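Local coordinates for peroxiredoxin 6 (Arenicola marina, PDB 2V41), which probably reduces hydrogen peroxide and organic hydroperoxides to water and alcohols as a thiol-dependent peroxidase of the Prx6 subfamily, at residues N29-L34 against I133-K138; C127-I132 against S142-A147. The protein carries 1 engineered substitution. All blocks are in the same frame, centred on the assembly; numbering follows the deposited sequence.

Both contacts belong to one mixed sheet, in which strand 124-133 lies between strand 31-36 and strand 139-145. Interaction 1 ties the beginning of strand 31-36 to the turn that leaves strand 124-133; interaction 2 joins the two arms of the hairpin. They meet where Leu34 O accepts from Phe131 N, a probable hydrogen bond of 2.9 Å. Interaction 1 is partly buried, its exposed side at Asn29: two backbone bonds, then Gly134 and Pro135 over one face of Trp31. Interaction 2 is buried, with backbone pairing along the hairpin, apolar contacts on its two faces and, at one end, an arginine beside the predicted active-site position.

Interaction 1 of 2, residues N29-L34 against I133-K138; sequences NSWGVL and IGPDKK
Ile133 O accepts a hydrogen bond from Gly32 N at 2.9 Å, nearly straight (169° at the hydrogen), and has the CA-H of Trp31 in a weaker CA-H...O contact, with Trp31 CA 3.5 Å from Ile133 O. The return bond from Ile133 N to Gly32 O is also 2.9 Å, which makes Gly32 and Ile133 a hydrogen-bonded antiparallel pair. Beyond it the contact passes to side chains. Trp31 has its CG anti to the carbonyl carbon (chi1 -77°), and one face of the indole meets the start of the turn. Pro135 CD lies 3.6 Å from the centroid of the Trp31 five-membered ring, only 7° off the normal, while Gly134 CA stands over the six-membered ring at 4.1 Å; both are CH-pi contacts. The turn is type I from Gly134 to Lys137 and opens the connection of the hairpin between strands 124-133 and 139-145, within the thioredoxin-like domain. Asp136 OD1 accepts from Lys138 N to form an Asx turn, and OD2 makes a salt bridge with Lys140. Lys137, its chain bent at chi2 and chi4, folds back so that NZ donates to Pro135 O at 2.7 Å and also to Gly28 O. Asn29 OD1 is 4.1 Å from Lys137 NZ, too far for a hydrogen bond. At the inner end Leu34 CB packs against Ile133 CD1 at 4.2 Å, beside Phe9.

Interaction 2 of 2, residues C127-I132 against S142-A147; sequences CRAVFI and SILYPA. With BEZ (benzoic acid), chain I.
Arg128 and Tyr145 exchange backbone hydrogen bonds, and so do Val130 and Ile143; the bond from Ile143 N to Val130 O measures 2.8 Å. Between them Ala129 faces Leu144 as a non-hydrogen-bonded pair, with Phe131 and Ser142 next in register. The axes of strands 128-132 and 142-145 run antiparallel at 178°, as the two arms of a beta hairpin.

Side-chain polar bonds gather at Arg128. Its CG sits beside the backbone N (chi1 -49°) and the chain runs extended to NE, carrying the guanidinium to Ala147. There NE (3.2 Å) and NH2 (3.0 Å) grip Ala147 O side-on. The oxygen lies in the guanidinium plane; NH2 reaches it on a lone pair, whereas NE approaches from above the carbonyl plane. NH2 also donates to benzoic acid O2 at 2.9 Å, and NH1 makes a salt bridge with Glu48 and a hydrogen bond to Ser45 OG, at the position predicted to hold the peroxidatic cysteine; the serine is consistent with the engineered substitution. A leucine in place of Arg128 would probably leave Glu48 and benzoic acid O2 without this charged partner and Ala147 O without its double grip.

Apolar contacts flank both faces. Val130 and Ile143 lie side by side, with Val130 CG2 3.7 Å from Ile143 CD1; on the other face Ala129 CB is 3.9 Å from Leu144 CD1. Ala147 CB touches C4 of the benzoic acid ring at 3.7 Å.

Strand 31-36 flanks 124-133 opposite the hairpin partner, helix 153-168 packs on Val130 through Ile156, and residues 142-144 pair antiparallel with a strand of the second subunit, carrying the sheet across the dimer, while Tyr145 OH is hydrogen-bonded to Glu155 of that subunit.

Interaction 1 of 2, residues N29-L34 against I133-K138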
ATOM      1  N   ASN A  29      23.732  -7.483  -0.611  1.00 47.52           N
ATOM      2  CA  ASN A  29      23.446  -6.675  -1.820  1.00 47.43           C
ATOM      3  C   ASN A  29      22.222  -7.146  -2.635  1.00 46.93           C
ATOM      4  O   ASN A  29      22.298  -7.567  -3.812  1.00 48.10           O
ATOM      5  CB  ASN A  29      24.684  -6.624  -2.718  1.00 48.75           C
ATOM      6  CG  ASN A  29      24.911  -5.229  -3.286  1.00 52.63           C
ATOM      7  OD1 ASN A  29      25.077  -4.255  -2.513  1.00 55.76           O
ATOM      8  ND2 ASN A  29      24.900  -5.111  -4.625  1.00 52.89           N
ATOM      9  N   SER A  30      21.079  -7.070  -2.003  1.00 45.60           N
ATOM     10  CA  SER A  30      19.913  -7.787  -2.500  1.00 44.29           C
ATOM     11  C   SER A  30      18.697  -7.079  -2.078  1.00 43.12           C
ATOM     12  O   SER A  30      18.692  -6.515  -0.983  1.00 43.37           O
ATOM     13  CB  SER A  30      19.853  -9.169  -1.896  1.00 44.17           C
ATOM     14  OG  SER A  30      18.521  -9.547  -1.831  1.00 42.36           O
ATOM     15  N   TRP A  31      17.672  -7.114  -2.946  1.00 42.33           N
ATOM     16  CA  TRP A  31      16.327  -6.586  -2.648  1.00 40.67           C
ATOM     17  C   TRP A  31      15.843  -7.285  -1.392  1.00 40.37           C
ATOM     18  O   TRP A  31      16.206  -8.417  -1.117  1.00 40.44           O
ATOM     19  CB  TRP A  31      15.342  -6.834  -3.810  1.00 39.58           C
ATOM     20  CG  TRP A  31      15.500  -5.890  -5.022  1.00 38.21           C
ATOM     21  CD1 TRP A  31      16.325  -6.082  -6.094  1.00 37.62           C
ATOM     22  CD2 TRP A  31      14.833  -4.648  -5.262  1.00 38.94           C
ATOM     23  NE1 TRP A  31      16.227  -5.057  -6.983  1.00 37.51           N
ATOM     24  CE2 TRP A  31      15.336  -4.140  -6.503  1.00 38.94           C
ATOM     25  CE3 TRP A  31      13.859  -3.902  -4.566  1.00 37.66           C
ATOM     26  CZ2 TRP A  31      14.905  -2.930  -7.058  1.00 36.30           C
ATOM     27  CZ3 TRP A  31      13.430  -2.712  -5.115  1.00 37.97           C
ATOM     28  CH2 TRP A  31      13.952  -2.228  -6.356  1.00 38.19           C
ATOM     29  N   GLY A  32      15.054  -6.610  -0.589  1.00 40.51           N
ATOM     30  CA  GLY A  32      14.362  -7.301   0.489  1.00 40.39           C
ATOM     31  C   GLY A  32      13.010  -6.684   0.758  1.00 40.04           C
ATOM     32  O   GLY A  32      12.792  -5.530   0.387  1.00 38.41           O
ATOM     33  N   VAL A  33      12.127  -7.495   1.360  1.00 40.14           N
ATOM     34  CA  VAL A  33      10.791  -7.084   1.801  1.00 40.37           C
ATOM     35  C   VAL A  33      10.715  -7.389   3.281  1.00 40.89           C
ATOM     36  O   VAL A  33      10.922  -8.546   3.658  1.00 42.56           O
ATOM     37  CB  VAL A  33       9.595  -7.777   1.006  1.00 40.36           C
ATOM     38  CG1 VAL A  33       8.225  -7.305   1.525  1.00 38.33           C
ATOM     39  CG2 VAL A  33       9.671  -7.446  -0.494  1.00 39.29           C
ATOM     40  N   LEU A  34      10.498  -6.344   4.102  1.00 40.76           N
ATOM     41  CA  LEU A  34      10.327  -6.443   5.560  1.00 40.72           C
ATOM     42  C   LEU A  34       8.860  -6.239   5.795  1.00 40.10           C
ATOM     43  O   LEU A  34       8.305  -5.289   5.328  1.00 40.29           O
ATOM     44  CB  LEU A  34      11.137  -5.351   6.319  1.00 40.36           C
ATOM     45  CG  LEU A  34      11.040  -5.219   7.870  1.00 41.13           C
ATOM     46  CD1 LEU A  34      11.410  -6.422   8.578  1.00 41.15           C
ATOM     47  CD2 LEU A  34      11.983  -4.159   8.403  1.00 42.22           C
ATOM     48  N   ILE A 133      12.917  -2.619   0.173  1.00 37.30           N
ATOM     49  CA  ILE A 133      14.214  -1.987   0.260  1.00 38.00           C
ATOM     50  C   ILE A 133      15.047  -2.533  -0.884  1.00 38.12           C
ATOM     51  O   ILE A 133      14.989  -3.741  -1.158  1.00 37.05           O
ATOM     52  CB  ILE A 133      14.919  -2.383   1.587  1.00 38.64           C
ATOM     53  CG1 ILE A 133      14.044  -1.980   2.792  1.00 40.74           C
ATOM     54  CG2 ILE A 133      16.371  -1.890   1.637  1.00 35.94           C
ATOM     55  CD1 ILE A 133      13.493  -3.179   3.537  1.00 42.34           C
ATOM     56  N   GLY A 134      15.799  -1.638  -1.535  1.00 38.04           N
ATOM     57  CA  GLY A 134      16.628  -1.986  -2.682  1.00 38.34           C
ATOM     58  C   GLY A 134      18.004  -2.464  -2.293  1.00 38.76           C
ATOM     59  O   GLY A 134      18.384  -2.415  -1.129  1.00 39.89           O
ATOM     60  N   PRO A 135      18.780  -2.956  -3.264  1.00 39.53           N
ATOM     61  CA  PRO A 135      20.212  -3.314  -2.988  1.00 39.24           C
ATOM     62  C   PRO A 135      21.061  -2.168  -2.414  1.00 39.74           C
ATOM     63  O   PRO A 135      22.036  -2.424  -1.688  1.00 39.93           O
ATOM     64  CB  PRO A 135      20.736  -3.770  -4.360  1.00 38.87           C
ATOM     65  CG  PRO A 135      19.450  -4.208  -5.101  1.00 40.47           C
ATOM     66  CD  PRO A 135      18.374  -3.270  -4.646  1.00 39.12           C
ATOM     67  N   ASP A 136      20.695  -0.923  -2.771  1.00 40.02           N
ATOM     68  CA  ASP A 136      21.253   0.299  -2.198  1.00 39.03           C
ATOM     69  C   ASP A 136      20.769   0.605  -0.781  1.00 38.71           C
ATOM     70  O   ASP A 136      21.112   1.624  -0.283  1.00 39.16           O
ATOM     71  CB  ASP A 136      20.921   1.523  -3.085  1.00 39.81           C
ATOM     72  CG  ASP A 136      19.395   1.801  -3.197  1.00 40.72           C
ATOM     73  OD1 ASP A 136      18.592   1.131  -2.555  1.00 42.14           O
ATOM     74  OD2 ASP A 136      18.972   2.668  -3.972  1.00 43.61           O
ATOM     75  N   LYS A 137      19.956  -0.246  -0.147  1.00 38.69           N
ATOM     76  CA  LYS A 137      19.453  -0.038   1.241  1.00 37.66           C
ATOM     77  C   LYS A 137      18.384   1.082   1.425  1.00 37.16           C
ATOM     78  O   LYS A 137      17.930   1.330   2.558  1.00 34.93           O
ATOM     79  CB  LYS A 137      20.587   0.180   2.246  1.00 37.67           C
ATOM     80  CG  LYS A 137      21.790  -0.746   2.147  1.00 37.65           C
ATOM     81  CD  LYS A 137      21.458  -2.167   2.517  1.00 37.27           C
ATOM     82  CE  LYS A 137      22.620  -3.118   2.204  1.00 36.16           C
ATOM     83  NZ  LYS A 137      22.830  -3.218   0.740  1.00 36.30           N
ATOM     84  N   LYS A 138      17.978   1.722   0.323  1.00 36.85           N
ATOM     85  CA  LYS A 138      16.917   2.745   0.340  1.00 36.81           C
ATOM     86  C   LYS A 138      15.505   2.142   0.273  1.00 36.63           C
ATOM     87  O   LYS A 138      15.333   1.071  -0.314  1.00 37.18           O
ATOM     88  CB  LYS A 138      17.108   3.757  -0.802  1.00 37.32           C
ATOM     89  CG  LYS A 138      18.302   4.661  -0.605  1.00 36.43           C
ATOM     90  CD  LYS A 138      18.610   5.544  -1.792  1.00 35.48           C
ATOM     91  CE  LYS A 138      19.869   6.416  -1.519  1.00 37.21           C
ATOM     92  NZ  LYS A 138      20.289   7.202  -2.739  1.00 36.74           N
TER

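Interaction 2 of 2, residues C127-I132 against S142-A147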
ATOM      1  N   CYS A 127       1.326  -2.827  13.054  1.00 40.18           N
ATOM      2  CA  CYS A 127       0.264  -3.058  12.093  1.00 39.92           C
ATOM      3  C   CYS A 127       0.774  -4.134  11.082  1.00 39.98           C
ATOM      4  O   CYS A 127       1.779  -4.823  11.355  1.00 41.02           O
ATOM      5  CB  CYS A 127      -0.169  -1.725  11.427  1.00 38.93           C
ATOM      6  SG  CYS A 127       1.148  -0.894  10.472  1.00 41.21           S
ATOM      7  N   ARG A 128       0.067  -4.295   9.959  1.00 39.16           N
ATOM      8  CA  ARG A 128       0.568  -5.001   8.810  1.00 38.67           C
ATOM      9  C   ARG A 128       1.249  -4.022   7.828  1.00 37.99           C
ATOM     10  O   ARG A 128       0.643  -3.480   6.912  1.00 38.49           O
ATOM     11  CB  ARG A 128      -0.577  -5.750   8.151  1.00 39.20           C
ATOM     12  CG  ARG A 128      -1.402  -6.566   9.133  1.00 39.96           C
ATOM     13  CD  ARG A 128      -2.532  -7.350   8.454  1.00 40.09           C
ATOM     14  NE  ARG A 128      -3.379  -7.869   9.516  1.00 40.27           N
ATOM     15  CZ  ARG A 128      -3.052  -8.868  10.312  1.00 39.87           C
ATOM     16  NH1 ARG A 128      -1.948  -9.570  10.111  1.00 38.76           N
ATOM     17  NH2 ARG A 128      -3.860  -9.186  11.311  1.00 41.05           N
ATOM     18  N   ALA A 129       2.539  -3.857   8.031  1.00 37.76           N
ATOM     19  CA  ALA A 129       3.391  -2.923   7.348  1.00 37.45           C
ATOM     20  C   ALA A 129       4.187  -3.724   6.316  1.00 37.67           C
ATOM     21  O   ALA A 129       4.507  -4.875   6.561  1.00 37.73           O
ATOM     22  CB  ALA A 129       4.300  -2.276   8.358  1.00 36.13           C
ATOM     23  N   VAL A 130       4.427  -3.159   5.140  1.00 36.84           N
ATOM     24  CA  VAL A 130       5.421  -3.718   4.241  1.00 37.58           C
ATOM     25  C   VAL A 130       6.382  -2.625   3.778  1.00 37.59           C
ATOM     26  O   VAL A 130       5.942  -1.514   3.414  1.00 36.75           O
ATOM     27  CB  VAL A 130       4.791  -4.402   2.986  1.00 37.60           C
ATOM     28  CG1 VAL A 130       5.853  -5.167   2.178  1.00 36.18           C
ATOM     29  CG2 VAL A 130       3.693  -5.328   3.391  1.00 38.23           C
ATOM     30  N   PHE A 131       7.683  -2.949   3.816  1.00 38.36           N
ATOM     31  CA  PHE A 131       8.780  -2.062   3.296  1.00 38.46           C
ATOM     32  C   PHE A 131       9.568  -2.843   2.247  1.00 38.57           C
ATOM     33  O   PHE A 131       9.971  -3.993   2.514  1.00 39.24           O
ATOM     34  CB  PHE A 131       9.722  -1.586   4.427  1.00 38.78           C
ATOM     35  CG  PHE A 131       8.987  -1.045   5.619  1.00 38.57           C
ATOM     36  CD1 PHE A 131       8.561   0.250   5.643  1.00 39.90           C
ATOM     37  CD2 PHE A 131       8.647  -1.872   6.676  1.00 38.94           C
ATOM     38  CE1 PHE A 131       7.843   0.740   6.701  1.00 39.78           C
ATOM     39  CE2 PHE A 131       7.927  -1.385   7.752  1.00 39.45           C
ATOM     40  CZ  PHE A 131       7.534  -0.064   7.756  1.00 40.62           C
ATOM     41  N   ILE A 132       9.744  -2.247   1.062  1.00 37.28           N
ATOM     42  CA  ILE A 132      10.537  -2.825  -0.004  1.00 37.13           C
ATOM     43  C   ILE A 132      11.805  -1.978  -0.167  1.00 37.58           C
ATOM     44  O   ILE A 132      11.766  -0.775  -0.564  1.00 36.21           O
ATOM     45  CB  ILE A 132       9.787  -2.852  -1.384  1.00 37.43           C
ATOM     46  CG1 ILE A 132       8.363  -3.436  -1.241  1.00 38.05           C
ATOM     47  CG2 ILE A 132      10.647  -3.605  -2.406  1.00 36.93           C
ATOM     48  CD1 ILE A 132       7.651  -3.869  -2.535  1.00 35.58           C
ATOM     49  N   SER A 142       6.359   1.543   0.471  1.00 38.09           N
ATOM     50  CA  SER A 142       5.864   0.998   1.694  1.00 38.82           C
ATOM     51  C   SER A 142       4.328   0.987   1.697  1.00 39.40           C
ATOM     52  O   SER A 142       3.670   1.817   1.046  1.00 38.83           O
ATOM     53  CB  SER A 142       6.398   1.831   2.824  1.00 37.80           C
ATOM     54  OG  SER A 142       5.845   3.121   2.738  1.00 41.16           O
ATOM     55  N   ILE A 143       3.762   0.060   2.479  1.00 40.64           N
ATOM     56  CA  ILE A 143       2.309   0.077   2.781  1.00 39.60           C
ATOM     57  C   ILE A 143       2.085  -0.057   4.294  1.00 39.71           C
ATOM     58  O   ILE A 143       2.897  -0.659   5.002  1.00 40.93           O
ATOM     59  CB  ILE A 143       1.496  -0.980   1.987  1.00 38.27           C
ATOM     60  CG1 ILE A 143       1.534  -2.309   2.694  1.00 41.19           C
ATOM     61  CG2 ILE A 143       1.956  -1.085   0.562  1.00 39.25           C
ATOM     62  CD1 ILE A 143       0.842  -3.477   1.994  1.00 39.78           C
ATOM     63  N   LEU A 144       1.000   0.546   4.782  1.00 39.45           N
ATOM     64  CA  LEU A 144       0.583   0.429   6.181  1.00 39.25           C
ATOM     65  C   LEU A 144      -0.899   0.018   6.214  1.00 38.63           C
ATOM     66  O   LEU A 144      -1.796   0.851   6.024  1.00 38.73           O
ATOM     67  CB  LEU A 144       0.770   1.768   6.923  1.00 39.68           C
ATOM     68  CG  LEU A 144       1.951   2.107   7.858  1.00 40.81           C
ATOM     69  CD1 LEU A 144       3.161   1.395   7.598  1.00 41.63           C
ATOM     70  CD2 LEU A 144       2.155   3.649   7.785  1.00 38.30           C
ATOM     71  N   TYR A 145      -1.124  -1.258   6.469  1.00 38.19           N
ATOM     72  CA  TYR A 145      -2.456  -1.852   6.615  1.00 38.85           C
ATOM     73  C   TYR A 145      -2.669  -2.099   8.089  1.00 37.66           C
ATOM     74  O   TYR A 145      -1.762  -2.462   8.746  1.00 37.86           O
ATOM     75  CB  TYR A 145      -2.572  -3.194   5.844  1.00 38.66           C
ATOM     76  CG  TYR A 145      -2.777  -3.060   4.357  1.00 38.92           C
ATOM     77  CD1 TYR A 145      -2.398  -1.911   3.660  1.00 39.27           C
ATOM     78  CD2 TYR A 145      -3.311  -4.082   3.643  1.00 40.44           C
ATOM     79  CE1 TYR A 145      -2.583  -1.795   2.312  1.00 38.46           C
ATOM     80  CE2 TYR A 145      -3.487  -3.980   2.276  1.00 41.03           C
ATOM     81  CZ  TYR A 145      -3.108  -2.822   1.624  1.00 41.17           C
ATOM     82  OH  TYR A 145      -3.298  -2.725   0.254  1.00 42.54           O
ATOM     83  N   PRO A 146      -3.887  -1.947   8.589  1.00 38.37           N
ATOM     84  CA  PRO A 146      -4.166  -2.193  10.004  1.00 37.76           C
ATOM     85  C   PRO A 146      -4.408  -3.672  10.304  1.00 37.85           C
ATOM     86  O   PRO A 146      -4.516  -4.500   9.397  1.00 37.95           O
ATOM     87  CB  PRO A 146      -5.431  -1.384  10.227  1.00 36.91           C
ATOM     88  CG  PRO A 146      -6.156  -1.512   8.885  1.00 38.36           C
ATOM     89  CD  PRO A 146      -5.103  -1.516   7.852  1.00 38.99           C
ATOM     90  N   ALA A 147      -4.504  -4.005  11.586  1.00 38.39           N
ATOM     91  CA  ALA A 147      -4.712  -5.359  11.984  1.00 38.24           C
ATOM     92  C   ALA A 147      -5.964  -5.930  11.326  1.00 39.21           C
ATOM     93  O   ALA A 147      -6.052  -7.172  11.114  1.00 39.70           O
ATOM     94  CB  ALA A 147      -4.822  -5.455  13.480  1.00 37.61           C
TER
HETATM   95  C   BEZ I1222      -5.507 -11.364  13.197  1.00 28.59           C
HETATM   96  O1  BEZ I1222      -6.547 -12.030  12.977  1.00 29.26           O
HETATM   97  O2  BEZ I1222      -4.376 -11.636  12.738  1.00 28.31           O
HETATM   98  C1  BEZ I1222      -5.614 -10.225  14.099  1.00 28.67           C
HETATM   99  C2  BEZ I1222      -4.481  -9.792  14.786  1.00 29.86           C
HETATM  100  C3  BEZ I1222      -4.632  -8.719  15.651  1.00 29.17           C
HETATM  101  C4  BEZ I1222      -5.880  -8.140  15.846  1.00 28.28           C
HETATM  102  C5  BEZ I1222      -6.996  -8.591  15.157  1.00 25.99           C
HETATM  103  C6  BEZ I1222      -6.852  -9.640  14.276  1.00 28.35           C